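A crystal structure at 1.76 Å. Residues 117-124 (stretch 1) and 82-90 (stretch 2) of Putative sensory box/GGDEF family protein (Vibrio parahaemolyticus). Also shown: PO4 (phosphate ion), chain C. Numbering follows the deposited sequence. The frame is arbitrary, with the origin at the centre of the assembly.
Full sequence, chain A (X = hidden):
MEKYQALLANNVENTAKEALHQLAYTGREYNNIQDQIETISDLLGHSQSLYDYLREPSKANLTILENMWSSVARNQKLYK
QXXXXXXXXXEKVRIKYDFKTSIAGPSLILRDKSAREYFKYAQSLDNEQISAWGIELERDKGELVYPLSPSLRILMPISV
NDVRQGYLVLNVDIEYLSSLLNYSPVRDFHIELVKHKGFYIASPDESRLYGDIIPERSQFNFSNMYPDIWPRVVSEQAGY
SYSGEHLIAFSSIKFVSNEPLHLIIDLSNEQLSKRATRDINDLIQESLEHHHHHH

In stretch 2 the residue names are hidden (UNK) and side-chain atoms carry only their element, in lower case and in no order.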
# COMPACT_ATOMS: atom_id res chain seq x y z
N GLU A 117 -3.83 -12.94 -11.94
CA GLU A 117 -3.61 -13.88 -10.84
C GLU A 117 -4.35 -13.53 -9.56
O GLU A 117 -4.72 -14.41 -8.79
CB GLU A 117 -2.09 -14.00 -10.61
CG GLU A 117 -1.38 -14.65 -11.84
CD GLU A 117 -1.77 -16.14 -12.09
OE1 GLU A 117 -2.35 -16.80 -11.19
OE2 GLU A 117 -1.57 -16.66 -13.22
N TYR A 118 -4.63 -12.24 -9.34
CA TYR A 118 -5.28 -11.88 -8.10
C TYR A 118 -6.69 -12.38 -8.16
O TYR A 118 -7.28 -12.72 -7.12
CB TYR A 118 -5.20 -10.35 -7.81
CG TYR A 118 -6.08 -9.43 -8.65
CD1 TYR A 118 -7.48 -9.39 -8.49
CD2 TYR A 118 -5.50 -8.59 -9.61
CE1 TYR A 118 -8.26 -8.51 -9.25
CE2 TYR A 118 -6.27 -7.70 -10.38
CZ TYR A 118 -7.66 -7.71 -10.21
OH TYR A 118 -8.39 -6.80 -10.92
N PHE A 119 -7.25 -12.46 -9.38
CA PHE A 119 -8.59 -12.97 -9.54
C PHE A 119 -8.64 -14.47 -9.33
O PHE A 119 -9.52 -14.97 -8.61
CB PHE A 119 -9.20 -12.63 -10.91
CG PHE A 119 -10.54 -13.26 -11.07
CD1 PHE A 119 -11.63 -12.78 -10.35
CD2 PHE A 119 -10.69 -14.38 -11.88
CE1 PHE A 119 -12.88 -13.38 -10.51
CE2 PHE A 119 -11.95 -14.99 -12.03
CZ PHE A 119 -13.00 -14.49 -11.35
N LYS A 120 -7.70 -15.20 -9.91
CA LYS A 120 -7.68 -16.63 -9.67
C LYS A 120 -7.49 -16.93 -8.18
O LYS A 120 -8.05 -17.90 -7.66
CB LYS A 120 -6.53 -17.21 -10.48
CG LYS A 120 -6.81 -17.02 -12.03
CD LYS A 120 -5.67 -17.58 -12.90
CE LYS A 120 -6.01 -17.26 -14.35
NZ LYS A 120 -4.87 -17.66 -15.21
N TYR A 121 -6.67 -16.12 -7.49
CA TYR A 121 -6.53 -16.27 -6.01
C TYR A 121 -7.88 -16.01 -5.30
O TYR A 121 -8.35 -16.80 -4.46
CB TYR A 121 -5.42 -15.33 -5.51
CG TYR A 121 -5.33 -15.42 -3.99
CD1 TYR A 121 -4.91 -16.60 -3.39
CD2 TYR A 121 -5.68 -14.35 -3.18
CE1 TYR A 121 -4.83 -16.71 -1.98
CE2 TYR A 121 -5.63 -14.45 -1.78
CZ TYR A 121 -5.19 -15.61 -1.20
OH TYR A 121 -5.18 -15.66 0.19
N ALA A 122 -8.55 -14.93 -5.69
CA ALA A 122 -9.85 -14.61 -5.03
C ALA A 122 -10.82 -15.82 -5.22
O ALA A 122 -11.61 -16.10 -4.33
CB ALA A 122 -10.47 -13.36 -5.70
N GLN A 123 -10.78 -16.46 -6.36
CA GLN A 123 -11.72 -17.57 -6.61
C GLN A 123 -11.48 -18.70 -5.65
O GLN A 123 -12.40 -19.42 -5.30
CB GLN A 123 -11.48 -18.13 -8.01
CG GLN A 123 -11.90 -17.21 -9.14
CD GLN A 123 -11.79 -17.88 -10.51
OE1 GLN A 123 -10.69 -18.05 -11.04
NE2 GLN A 123 -12.94 -18.24 -11.08
N SER A 124 -10.20 -18.92 -5.30
CA SER A 124 -9.81 -19.92 -4.30
C SER A 124 -10.27 -19.69 -2.87
O SER A 124 -10.29 -20.63 -2.04
CB SER A 124 -8.28 -20.10 -4.33
OG SER A 124 -7.63 -19.22 -3.46
N UNK A 82 -12.92 0.69 -5.86
CA UNK A 82 -13.74 -0.22 -5.10
C UNK A 82 -14.64 -0.86 -6.17
O UNK A 82 -15.30 -0.13 -6.92
c UNK A 82 -13.69 1.23 -3.07
c UNK A 82 -14.63 0.50 -4.08
c UNK A 82 -15.56 -0.54 -3.33
c UNK A 82 -14.53 2.09 -2.08
N UNK A 83 -14.57 -2.19 -6.28
CA UNK A 83 -15.24 -2.87 -7.38
C UNK A 83 -15.98 -4.09 -6.92
O UNK A 83 -15.67 -4.74 -5.92
c UNK A 83 -10.20 -3.74 -9.88
c UNK A 83 -13.55 -2.22 -9.16
n UNK A 83 -11.30 -3.21 -9.33
c UNK A 83 -14.20 -3.38 -8.33
n UNK A 83 -10.12 -3.92 -11.24
c UNK A 83 -12.46 -2.75 -10.15
n UNK A 83 -9.15 -4.06 -9.11
N UNK A 84 -16.97 -4.45 -7.73
CA UNK A 84 -17.58 -5.76 -7.59
C UNK A 84 -17.38 -6.45 -8.95
O UNK A 84 -17.66 -5.86 -10.01
c UNK A 84 -20.84 -9.09 -7.83
c UNK A 84 -19.96 -8.90 -5.55
c UNK A 84 -19.69 -7.02 -7.03
c UNK A 84 -20.32 -7.73 -8.08
c UNK A 84 -19.48 -7.64 -5.80
c UNK A 84 -19.10 -5.67 -7.30
c UNK A 84 -20.65 -9.62 -6.54
N UNK A 85 -16.77 -7.65 -8.92
CA UNK A 85 -16.59 -8.50 -10.13
C UNK A 85 -17.57 -9.66 -10.01
O UNK A 85 -17.78 -10.22 -8.94
c UNK A 85 -13.93 -6.82 -9.90
c UNK A 85 -14.05 -8.11 -10.72
c UNK A 85 -12.66 -8.91 -10.57
c UNK A 85 -15.13 -9.08 -10.19
N UNK A 86 -18.14 -10.05 -11.15
CA UNK A 86 -19.03 -11.22 -11.04
C UNK A 86 -18.23 -12.51 -11.00
O UNK A 86 -16.97 -12.47 -11.03
c UNK A 86 -20.06 -11.14 -12.18
o UNK A 86 -18.30 -11.83 -13.81
c UNK A 86 -19.47 -11.37 -13.57
o UNK A 86 -20.23 -11.04 -14.55
N UNK A 87 -18.94 -13.66 -10.99
CA UNK A 87 -18.17 -14.90 -10.84
C UNK A 87 -17.29 -15.20 -12.03
O UNK A 87 -16.33 -15.94 -11.90
c UNK A 87 -19.82 -15.94 -9.27
c UNK A 87 -19.08 -16.13 -10.57
o UNK A 87 -20.01 -16.23 -11.66
N UNK A 88 -17.55 -14.62 -13.19
CA UNK A 88 -16.68 -14.82 -14.35
C UNK A 88 -15.46 -13.92 -14.37
O UNK A 88 -14.58 -14.06 -15.24
c UNK A 88 -17.51 -14.67 -15.66
o UNK A 88 -17.78 -13.28 -15.88
N UNK A 89 -15.39 -13.04 -13.37
CA UNK A 89 -14.27 -12.06 -13.28
C UNK A 89 -14.46 -10.77 -14.05
O UNK A 89 -13.50 -9.98 -14.21
N UNK A 90 -15.68 -10.49 -14.49
CA UNK A 90 -16.00 -9.26 -15.24
C UNK A 90 -16.44 -8.17 -14.22
O UNK A 90 -17.27 -8.42 -13.37
o UNK A 90 -16.54 -10.28 -17.33
c UNK A 90 -17.46 -8.13 -16.95
c UNK A 90 -17.11 -9.49 -16.28
P PO4 C . -6.30 -3.76 -11.32
O1 PO4 C . -6.70 -2.32 -11.66
O2 PO4 C . -7.30 -4.61 -12.12
O3 PO4 C . -6.46 -4.07 -9.86
O4 PO4 C . -4.88 -4.04 -11.79
O HOH W 1 -15.60 -17.53 -9.68

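Position 82 carries four side-chain carbons, forked at the first, with one arm two carbons long. They are out of reach of the helix. That branching is isoleucine. Ile82 lies in the strand.

Position 83 has three carbons, a nitrogen, and then a carbon bearing two more nitrogens. Those two end nitrogens lie by Tyr118 OH. A chain ending in a guanidinium is arginine. Its CA-to-CB bond points toward the helix. Arg83 NH1 and Arg83 NH2 each lie 3.4 Å from Tyr118 OH. The firmer link runs through the phosphate. Arg83 NH1 donates to PO4 O2 at 3.0 Å, and Arg83 NH2 donates to PO4 O3 at 2.8 Å. Tyr118 OH also donates to PO4 O2, at 2.7 Å.

Position 84 shows one carbon and then a ring of six carbons, with no heteroatom. It makes no contact with the helix. This is phenylalanine. Phe84 is buried.

Position 85 has four carbons, forked at the second, and one terminal carbon lies 4.0 Å from Phe119 CD1. This is leucine. Its CA-to-CB bond points toward the helix, and Leu85 CD2 makes that apolar contact.

Position 86 has two carbons, the second carrying two oxygens. The backbone O of position 86 lies 4.2 Å from Phe119 CE1. A short carboxylate is aspartate. The CA-to-CB bond points away from the helix, and the carboxylate serves the turn that follows.

Position 87 has one carbon bearing one oxygen and one carbon. The backbone O of position 87 is 3.7 Å from Phe119 CZ, near the plane of the ring. This fits threonine. The CA-to-CB bond points away from the helix, and the contact is made by the backbone. A water donates to Thr87 O at 2.8 Å and accepts from Gln123 NE2 at 3.1 Å, bridging the two stretches.

Position 88 has one carbon and then one oxygen. The backbone C of position 88 is 3.9 Å from Phe119 CZ. This is serine. Its CA-to-CB bond points away from the helix. Ser88 OG donates to Asp86 OD1 at 2.6 Å.

Position 89 has no side-chain atoms. Its CA sits over one face of the Phe119 ring, 3.7 Å from the centroid, in a CH-pi contact. This is glycine. Its phi is positive, 86°, and a CB would be jammed against the carbonyl O of Ser88. The same CB would stand 3.0 Å from Phe119 CZ, which is tight.

Position 90 has one carbon carrying one oxygen and one carbon, and does not touch the helix. This is again threonine. Its CA-to-CB bond points away. Thr90 N donates to Asp86 OD1 at 3.0 Å.

The contact is small, burying 251 Å² in all. Phe119 is its centre: Leu85 meets the ring from the strand, and backbone atoms of the type I turn from Asp86 to Gly89 supply the rest. Gly89 N bonds to Asp86 O at 2.9 Å and closes that turn. Asp86 N also donates to Thr90 O at 2.9 Å, drawing together Asp86 and the residue just after the turn. No clear direct hydrogen bond crosses the stretches. The clear polar links pass through the water and through the phosphate ion; the ion probably came from the crystallisation liquor.

Stretch 2 82-90: IRFLDTSGT
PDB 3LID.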